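Local coordinates for protein 3-dehydroquinate dehydratase (Clostridium difficile, PDB 4H3D) that catalyses the cis-dehydration of 3-dehydroquinate to 3-dehydroshikimate through an imine intermediate, the third step of the chorismate pathway to aromatic amino acids, at residues Ile15-Pro25 / Glu221-Ala232; Leu46-Asp54 / Ile76-Arg86. One frame throughout, in Å; residues are numbered along the deposited sequence. Where two conformers were deposited one is given.

Contact 1 of 2, residues Ile15-Pro25 / Glu221-Ala232; sequences IGEGRPKICVP and EIFGSALTFGAA. With SHL (5-hydroxy-6-methyl-4-oxo-4H-pyran-2-carboxylic acid), chain I.
C23 and F229 meet at the pocket. CB of C23 lies over one face of the F229 ring, 4.0 Å from its centroid and 25° off the normal, while SG, anti to the backbone N (chi1 -177°), is sent outward to the ring rim, 3.5 Å from F229 CE2 and oblique to the ring. The opposite face receives the ligand methyl, SHL CAL being 3.6 Å from F229 CZ, so the ring is sandwiched between strand 21-25 and the bound acid; K174 adds a cation-pi contact. Behind this pair, four backbone bonds join the strands in parallel, among them C23 N to T228 O (2.9 Å, 168° at the hydrogen) and G230 N to C23 O (2.9 Å). Strands 21-25 and 227-229 are the first and last of the TIM barrel, and their pairing closes it. On the opposite side of the sheet from C23 and F229, I22 CG1 lies alongside T228 CG2, and T228 OG1 bonds to the carbonyl of R217. At the N-terminal end of the strands P20 CG packs 3.5 Å from E221 N, and one water bridges G16 N, K21 NZ and A226 O. The R19 guanidinium grips P20 O side-on with NE and NH2, its NH1 held by N247.

Contact 2 of 2, residues Leu46-Asp54 / Ile76-Arg86; sequences LDIIEWRVD and IHDIPLLFTFR. With SHL (5-hydroxy-6-methyl-4-oxo-4H-pyran-2-carboxylic acid), chain I.
Strands 48-52 and 81-84 run parallel at 22°, their axes 4.6 Å apart, joined by a regular run of backbone bonds from I49 N to P80 O through T84 N to W51 O. On the side carrying E50 and T84, the extended E50 chain lies alongside L82 and ends at T84, whose hydroxyl OG1 donates to the anti lone pair of E50 OE2 at 2.7 Å. A water also donates to that oxygen and lies 3.2 Å from the ligand atom SHL OAC. R86 NH2 gives OAC a direct but bent bond of 3.2 Å, and T84 CG2 lies over one face of its guanidinium. The opposite side is apolar: the edge of F83 points at the face of W51 with the planes 72° apart, an offset edge-to-face pair, and V53 CG1 reaches F83 CZ at 3.6 Å. At the N-terminal end of the strands, I49 CD1 and I76 CG2 meet tip to tip. Beyond the strands, the backbone of D54 puts CB over the centre of the F85 ring, a CH-pi contact, while chi1 (54°) turns the carboxylate toward R52 and R86 N. It takes R52 NE and NH2 side-on, one nitrogen to each oxygen, and R86 N reaches D54 OD1 (3.1 Å) from above the carboxylate plane. R86 CB covers one face of the R52 guanidinium. Consistent with a second-shell role, D54 holds R52 by its guanidinium and R86 by its backbone N-H, both residues binding 3-dehydroquinate, while salt bridges to D118 and E120 hold the R86 guanidinium in position for the ligand oxygen.

In the fold
With about 14 Å between their centres, the two contacts belong to one eight-stranded parallel barrel, in which 81-84, 48-52, 21-26 and 227-229 are successive neighbours; strand 21-26 of contact 1 beside 48-52 of contact 2 makes the join. Contact 2 is nested along the chain within the loop that contact 1 closes: it pairs strands 48-52 and 81-84, which helix 62-76 connects in a beta-alpha-beta unit, whereas 15-25 and 221-232 stand 196 residues apart. They touch directly through two probable hydrogen bonds, V24 O to E50 N at 2.9 Å and I22 N to D47 OD2 at 2.8 Å. Both contacts reach SHL, so residues remote in sequence build one pocket, completed by H147, K174, M207, R217 and Q240.

Contact 1 of 2, residues Ile15-Pro25 / Glu221-Ala232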
# COMPACT_ATOMS: atom_id res chain seq x y z
N ILE B 15 -2.45 12.75 -17.39
CA ILE B 15 -2.23 12.74 -15.94
C ILE B 15 -3.51 13.20 -15.27
O ILE B 15 -4.11 14.20 -15.69
CB ILE B 15 -1.06 13.67 -15.53
CG1 ILE B 15 0.21 13.30 -16.29
CG2 ILE B 15 -0.80 13.61 -13.98
CD1 ILE B 15 1.40 14.17 -15.95
N GLY B 16 -3.93 12.48 -14.24
CA GLY B 16 -5.16 12.80 -13.53
C GLY B 16 -6.30 11.87 -13.87
O GLY B 16 -7.39 11.99 -13.33
N GLU B 17 -6.06 10.93 -14.78
CA GLU B 17 -7.09 9.99 -15.19
C GLU B 17 -6.61 8.57 -14.93
O GLU B 17 -5.43 8.26 -15.13
CB GLU B 17 -7.41 10.17 -16.70
CG GLU B 17 -8.63 9.43 -17.19
CD GLU B 17 -8.95 9.70 -18.67
OE1 GLU B 17 -8.16 10.40 -19.35
OE2 GLU B 17 -9.99 9.20 -19.16
N GLY B 18 -7.52 7.71 -14.46
CA GLY B 18 -7.23 6.31 -14.21
C GLY B 18 -6.12 5.99 -13.21
O GLY B 18 -6.01 6.58 -12.13
N ARG B 19 -5.28 5.04 -13.59
CA ARG B 19 -4.21 4.56 -12.77
C ARG B 19 -3.15 5.67 -12.68
O ARG B 19 -2.95 6.38 -13.65
CB ARG B 19 -3.61 3.33 -13.42
CG ARG B 19 -2.90 2.39 -12.47
CD ARG B 19 -1.87 1.57 -13.20
NE ARG B 19 -0.76 2.43 -13.59
CZ ARG B 19 0.38 2.02 -14.12
NH1 ARG B 19 0.59 0.73 -14.35
NH2 ARG B 19 1.32 2.91 -14.43
N PRO B 20 -2.50 5.84 -11.51
CA PRO B 20 -1.44 6.82 -11.43
C PRO B 20 -0.35 6.53 -12.44
O PRO B 20 -0.10 5.36 -12.75
CB PRO B 20 -0.88 6.63 -10.03
CG PRO B 20 -2.02 6.09 -9.25
CD PRO B 20 -2.85 5.30 -10.19
N LYS B 21 0.30 7.57 -12.92
CA LYS B 21 1.37 7.41 -13.89
C LYS B 21 2.69 7.23 -13.17
O LYS B 21 2.91 7.82 -12.10
CB LYS B 21 1.42 8.62 -14.84
CG LYS B 21 0.04 8.97 -15.46
CD LYS B 21 -0.58 7.81 -16.22
CE LYS B 21 -1.94 8.18 -16.81
NZ LYS B 21 -2.98 8.34 -15.73
N ILE B 22 3.56 6.42 -13.74
CA ILE B 22 4.86 6.15 -13.14
C ILE B 22 5.95 6.95 -13.83
O ILE B 22 6.08 6.90 -15.08
CB ILE B 22 5.25 4.66 -13.25
CG1 ILE B 22 4.24 3.80 -12.51
CG2 ILE B 22 6.66 4.43 -12.66
CD1 ILE B 22 4.50 2.31 -12.64
N CYS B 23 6.73 7.66 -13.02
CA CYS B 23 7.85 8.46 -13.49
C CYS B 23 9.14 7.86 -12.95
O CYS B 23 9.22 7.50 -11.77
CB CYS B 23 7.72 9.89 -12.98
SG CYS B 23 8.97 11.01 -13.55
N VAL B 24 10.15 7.76 -13.81
CA VAL B 24 11.44 7.23 -13.43
C VAL B 24 12.53 8.24 -13.77
O VAL B 24 12.57 8.74 -14.89
CB VAL B 24 11.74 5.92 -14.18
CG1 VAL B 24 13.04 5.33 -13.70
CG2 VAL B 24 10.58 4.93 -14.00
N PRO B 25 13.41 8.57 -12.79
CA PRO B 25 14.47 9.51 -13.08
C PRO B 25 15.74 8.94 -13.70
O PRO B 25 16.07 7.76 -13.50
CB PRO B 25 14.83 10.08 -11.69
CG PRO B 25 14.40 9.10 -10.74
CD PRO B 25 13.26 8.32 -11.35
N GLU B 221 -4.27 5.86 -6.60
CA GLU B 221 -5.58 5.76 -7.21
C GLU B 221 -6.68 5.94 -6.19
O GLU B 221 -7.72 6.51 -6.50
CB GLU B 221 -5.74 4.43 -7.97
CG GLU B 221 -6.95 4.40 -8.85
CD GLU B 221 -6.97 3.21 -9.80
OE1 GLU B 221 -8.06 2.84 -10.27
OE2 GLU B 221 -5.88 2.65 -10.07
N ILE B 222 -6.46 5.48 -4.98
CA ILE B 222 -7.46 5.63 -3.94
C ILE B 222 -7.39 6.99 -3.22
O ILE B 222 -8.41 7.65 -3.06
CB ILE B 222 -7.38 4.48 -2.91
CG1 ILE B 222 -7.90 3.18 -3.55
CG2 ILE B 222 -8.20 4.81 -1.66
CD1 ILE B 222 -9.40 3.20 -3.91
N PHE B 223 -6.20 7.42 -2.83
CA PHE B 223 -6.08 8.65 -2.05
C PHE B 223 -5.92 9.94 -2.84
O PHE B 223 -6.25 11.00 -2.35
CB PHE B 223 -5.03 8.47 -0.96
CG PHE B 223 -5.42 7.44 0.04
CD1 PHE B 223 -6.30 7.75 1.06
CD2 PHE B 223 -5.00 6.13 -0.09
CE1 PHE B 223 -6.70 6.78 1.96
CE2 PHE B 223 -5.40 5.16 0.82
CZ PHE B 223 -6.25 5.49 1.84
N GLY B 224 -5.43 9.84 -4.07
CA GLY B 224 -5.40 11.00 -4.94
C GLY B 224 -4.11 11.43 -5.61
O GLY B 224 -4.15 12.34 -6.43
N SER B 225 -2.97 10.82 -5.28
CA SER B 225 -1.73 11.25 -5.93
C SER B 225 -1.75 10.73 -7.39
O SER B 225 -2.00 9.53 -7.64
CB SER B 225 -0.48 10.79 -5.19
OG SER B 225 0.67 11.31 -5.84
N ALA B 226 -1.52 11.64 -8.32
CA ALA B 226 -1.63 11.36 -9.77
C ALA B 226 -0.39 10.79 -10.42
O ALA B 226 -0.48 10.21 -11.51
CB ALA B 226 -2.07 12.64 -10.52
N LEU B 227 0.75 10.94 -9.76
CA LEU B 227 2.04 10.51 -10.29
C LEU B 227 2.88 9.88 -9.16
O LEU B 227 2.92 10.42 -8.05
CB LEU B 227 2.77 11.73 -10.87
CG LEU B 227 4.00 11.50 -11.73
CD1 LEU B 227 3.61 10.72 -12.95
CD2 LEU B 227 4.64 12.80 -12.13
N THR B 228 3.52 8.75 -9.45
CA THR B 228 4.33 8.07 -8.46
C THR B 228 5.70 7.81 -9.10
O THR B 228 5.81 7.59 -10.30
CB THR B 228 3.66 6.79 -7.94
OG1 THR B 228 4.49 6.20 -6.94
CG2 THR B 228 3.40 5.81 -9.07
N PHE B 229 6.74 7.88 -8.28
CA PHE B 229 8.11 7.76 -8.77
C PHE B 229 8.76 6.42 -8.41
O PHE B 229 8.78 6.01 -7.25
CB PHE B 229 8.95 8.92 -8.22
CG PHE B 229 8.56 10.27 -8.78
CD1 PHE B 229 7.40 10.90 -8.37
CD2 PHE B 229 9.35 10.90 -9.72
CE1 PHE B 229 7.04 12.15 -8.89
CE2 PHE B 229 8.99 12.15 -10.24
CZ PHE B 229 7.83 12.76 -9.82
N GLY B 230 9.28 5.75 -9.42
CA GLY B 230 9.96 4.46 -9.23
C GLY B 230 11.45 4.65 -9.49
O GLY B 230 11.86 5.61 -10.13
N ALA B 231 12.27 3.74 -8.97
CA ALA B 231 13.70 3.81 -9.19
C ALA B 231 14.04 2.99 -10.44
O ALA B 231 13.38 1.99 -10.73
CB ALA B 231 14.44 3.27 -7.97
N ALA B 232 15.07 3.41 -11.17
CA ALA B 232 15.50 2.72 -12.39
C ALA B 232 16.02 1.33 -12.06
O ALA B 232 15.55 0.33 -12.61
CB ALA B 232 16.56 3.51 -13.11
OAD SHL I . 10.76 9.39 -5.33
CAH SHL I . 11.27 10.14 -4.46
OAA SHL I . 11.86 9.65 -3.45
CAK SHL I . 11.17 11.57 -4.63
OAG SHL I . 10.49 12.07 -5.79
CAF SHL I . 10.55 13.45 -6.08
CAL SHL I . 10.01 13.89 -7.24
CAJ SHL I . 11.23 14.23 -5.22
OAC SHL I . 11.33 15.53 -5.47
CAI SHL I . 11.81 13.72 -4.09
CAE SHL I . 11.78 12.42 -3.80
OAB SHL I . 12.43 14.53 -3.25
O HOH W 1 -2.61 10.13 -13.22
O HOH W 2 16.02 5.90 -11.33

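Contact 2 of 2, residues Leu46-Asp54 / Ile76-Arg86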
# COMPACT_ATOMS: atom_id res chain seq x y z
N LEU B 46 6.56 2.31 -18.36
CA LEU B 46 6.64 3.48 -17.51
C LEU B 46 5.93 4.56 -18.32
O LEU B 46 5.71 4.39 -19.52
CB LEU B 46 8.08 3.84 -17.19
CG LEU B 46 9.01 4.18 -18.35
CD1 LEU B 46 8.63 5.53 -18.97
CD2 LEU B 46 10.46 4.20 -17.86
N ASP B 47 5.58 5.65 -17.67
CA ASP B 47 4.81 6.67 -18.33
C ASP B 47 5.61 7.93 -18.64
O ASP B 47 5.45 8.51 -19.68
CB ASP B 47 3.61 7.01 -17.45
CG ASP B 47 2.70 5.82 -17.25
OD1 ASP B 47 2.17 5.32 -18.25
OD2 ASP B 47 2.52 5.38 -16.08
N ILE B 48 6.47 8.32 -17.72
CA ILE B 48 7.21 9.57 -17.83
C ILE B 48 8.64 9.34 -17.38
O ILE B 48 8.90 8.57 -16.45
CB ILE B 48 6.59 10.65 -16.90
CG1 ILE B 48 5.12 10.91 -17.27
CG2 ILE B 48 7.41 11.95 -16.91
CD1 ILE B 48 4.39 11.82 -16.29
N ILE B 49 9.56 10.02 -18.05
CA ILE B 49 10.96 9.98 -17.69
C ILE B 49 11.34 11.37 -17.16
O ILE B 49 10.96 12.38 -17.74
CB ILE B 49 11.85 9.62 -18.88
CG1 ILE B 49 11.63 8.16 -19.26
CG2 ILE B 49 13.31 9.87 -18.54
CD1 ILE B 49 12.39 7.70 -20.54
N GLU B 50 12.03 11.41 -16.02
CA GLU B 50 12.49 12.65 -15.42
C GLU B 50 13.99 12.74 -15.58
O GLU B 50 14.69 11.82 -15.22
CB GLU B 50 12.15 12.71 -13.92
CG GLU B 50 12.77 13.92 -13.17
CD GLU B 50 12.47 13.92 -11.66
OE1 GLU B 50 12.65 12.87 -11.01
OE2 GLU B 50 12.06 14.99 -11.14
N TRP B 51 14.48 13.84 -16.12
CA TRP B 51 15.91 14.06 -16.16
C TRP B 51 16.29 14.96 -15.00
O TRP B 51 15.91 16.15 -14.96
CB TRP B 51 16.38 14.65 -17.50
CG TRP B 51 17.86 14.88 -17.56
CD1 TRP B 51 18.82 14.21 -16.84
CD2 TRP B 51 18.57 15.78 -18.43
NE1 TRP B 51 20.08 14.67 -17.18
CE2 TRP B 51 19.95 15.62 -18.16
CE3 TRP B 51 18.18 16.70 -19.40
CZ2 TRP B 51 20.93 16.35 -18.82
CZ3 TRP B 51 19.17 17.42 -20.05
CH2 TRP B 51 20.52 17.25 -19.75
N ARG B 52 17.00 14.37 -14.02
CA ARG B 52 17.50 15.09 -12.86
C ARG B 52 18.82 15.67 -13.27
O ARG B 52 19.87 15.10 -13.03
CB ARG B 52 17.69 14.15 -11.65
CG ARG B 52 16.42 13.88 -10.85
CD ARG B 52 16.05 15.07 -10.02
NE ARG B 52 17.16 15.44 -9.13
CZ ARG B 52 17.36 14.93 -7.91
NH1 ARG B 52 16.51 14.03 -7.42
NH2 ARG B 52 18.40 15.33 -7.18
N VAL B 53 18.73 16.84 -13.90
CA VAL B 53 19.87 17.52 -14.50
C VAL B 53 20.89 18.04 -13.48
O VAL B 53 22.05 18.27 -13.82
CB VAL B 53 19.38 18.65 -15.43
CG1 VAL B 53 18.85 19.82 -14.61
CG2 VAL B 53 20.48 19.11 -16.39
N ASP B 54 20.48 18.22 -12.23
CA ASP B 54 21.44 18.65 -11.18
C ASP B 54 22.57 17.62 -10.97
O ASP B 54 23.59 17.96 -10.41
CB ASP B 54 20.75 18.96 -9.86
CG ASP B 54 19.89 17.82 -9.37
OD1 ASP B 54 18.83 17.56 -10.00
OD2 ASP B 54 20.26 17.22 -8.34
N ILE B 76 14.26 8.49 -26.58
CA ILE B 76 13.00 8.18 -25.87
C ILE B 76 11.76 8.46 -26.70
O ILE B 76 10.63 8.16 -26.27
CB ILE B 76 12.90 8.89 -24.53
CG1 ILE B 76 12.64 10.39 -24.70
CG2 ILE B 76 14.15 8.63 -23.71
CD1 ILE B 76 12.34 11.08 -23.38
N HIS B 77 11.98 9.05 -27.87
CA HIS B 77 10.92 9.33 -28.84
C HIS B 77 9.80 10.19 -28.26
O HIS B 77 10.03 11.34 -27.91
CB HIS B 77 10.37 8.02 -29.44
CG HIS B 77 9.79 8.18 -30.81
ND1 HIS B 77 8.49 8.60 -31.04
CD2 HIS B 77 10.34 7.97 -32.04
CE1 HIS B 77 8.27 8.64 -32.34
NE2 HIS B 77 9.37 8.27 -32.97
N ASP B 78 8.60 9.64 -28.14
CA ASP B 78 7.47 10.41 -27.67
C ASP B 78 7.12 10.18 -26.21
O ASP B 78 6.04 10.54 -25.79
CB ASP B 78 6.25 10.17 -28.56
CG ASP B 78 6.40 10.80 -29.94
OD1 ASP B 78 6.84 11.98 -30.03
OD2 ASP B 78 6.07 10.11 -30.94
N ILE B 79 8.03 9.59 -25.43
CA ILE B 79 7.78 9.43 -23.99
C ILE B 79 7.82 10.83 -23.34
O ILE B 79 8.75 11.59 -23.60
CB ILE B 79 8.83 8.50 -23.33
CG1 ILE B 79 8.67 7.08 -23.84
CG2 ILE B 79 8.68 8.50 -21.82
CD1 ILE B 79 9.73 6.10 -23.30
N PRO B 80 6.81 11.18 -22.52
CA PRO B 80 6.89 12.50 -21.88
C PRO B 80 8.17 12.67 -21.06
O PRO B 80 8.57 11.75 -20.35
CB PRO B 80 5.66 12.52 -20.97
CG PRO B 80 4.66 11.59 -21.65
CD PRO B 80 5.47 10.58 -22.43
N LEU B 81 8.81 13.83 -21.18
CA LEU B 81 10.04 14.11 -20.47
C LEU B 81 9.86 15.27 -19.50
O LEU B 81 9.43 16.38 -19.91
CB LEU B 81 11.17 14.45 -21.46
CG LEU B 81 12.54 14.78 -20.89
CD1 LEU B 81 13.11 13.60 -20.14
CD2 LEU B 81 13.49 15.19 -22.04
N LEU B 82 10.18 15.01 -18.24
CA LEU B 82 10.16 16.02 -17.16
C LEU B 82 11.59 16.49 -16.91
O LEU B 82 12.48 15.66 -16.72
CB LEU B 82 9.59 15.40 -15.88
CG LEU B 82 9.81 16.16 -14.54
CD1 LEU B 82 9.20 17.58 -14.59
CD2 LEU B 82 9.26 15.33 -13.36
N PHE B 83 11.81 17.80 -16.92
CA PHE B 83 13.13 18.39 -16.69
C PHE B 83 13.12 18.95 -15.28
O PHE B 83 12.28 19.77 -14.95
CB PHE B 83 13.38 19.51 -17.69
CG PHE B 83 14.73 20.14 -17.57
CD1 PHE B 83 15.83 19.51 -18.07
CD2 PHE B 83 14.88 21.38 -16.98
CE1 PHE B 83 17.11 20.10 -17.98
CE2 PHE B 83 16.15 21.98 -16.90
CZ PHE B 83 17.25 21.33 -17.41
N THR B 84 14.06 18.48 -14.44
CA THR B 84 14.12 18.89 -13.04
C THR B 84 15.54 19.22 -12.57
O THR B 84 16.40 18.34 -12.55
CB THR B 84 13.60 17.77 -12.07
OG1 THR B 84 12.24 17.42 -12.39
CG2 THR B 84 13.67 18.24 -10.58
N PHE B 85 15.79 20.47 -12.20
CA PHE B 85 17.03 20.82 -11.50
C PHE B 85 16.61 20.94 -10.04
O PHE B 85 15.91 21.89 -9.66
CB PHE B 85 17.67 22.14 -11.96
CG PHE B 85 18.99 22.44 -11.25
CD1 PHE B 85 19.02 22.92 -9.96
CD2 PHE B 85 20.19 22.16 -11.87
CE1 PHE B 85 20.23 23.14 -9.31
CE2 PHE B 85 21.39 22.38 -11.23
CZ PHE B 85 21.41 22.87 -9.96
N ARG B 86 16.97 19.94 -9.23
CA ARG B 86 16.66 19.90 -7.81
C ARG B 86 17.75 20.66 -7.07
O ARG B 86 18.93 20.32 -7.17
CB ARG B 86 16.59 18.44 -7.34
CG ARG B 86 16.20 18.24 -5.89
CD ARG B 86 14.80 18.83 -5.54
NE ARG B 86 13.70 18.14 -6.21
CZ ARG B 86 12.82 18.70 -7.04
NH1 ARG B 86 12.86 20.00 -7.31
NH2 ARG B 86 11.85 17.95 -7.56
OAD SHL I . 10.76 9.39 -5.33
CAH SHL I . 11.27 10.14 -4.46
OAA SHL I . 11.86 9.65 -3.45
CAK SHL I . 11.17 11.57 -4.63
OAG SHL I . 10.49 12.07 -5.79
CAF SHL I . 10.55 13.45 -6.08
CAL SHL I . 10.01 13.89 -7.24
CAJ SHL I . 11.23 14.23 -5.22
OAC SHL I . 11.33 15.53 -5.47
CAI SHL I . 11.81 13.72 -4.09
CAE SHL I . 11.78 12.42 -3.80
OAB SHL I . 12.43 14.53 -3.25
O HOH W 3 12.60 15.30 -8.45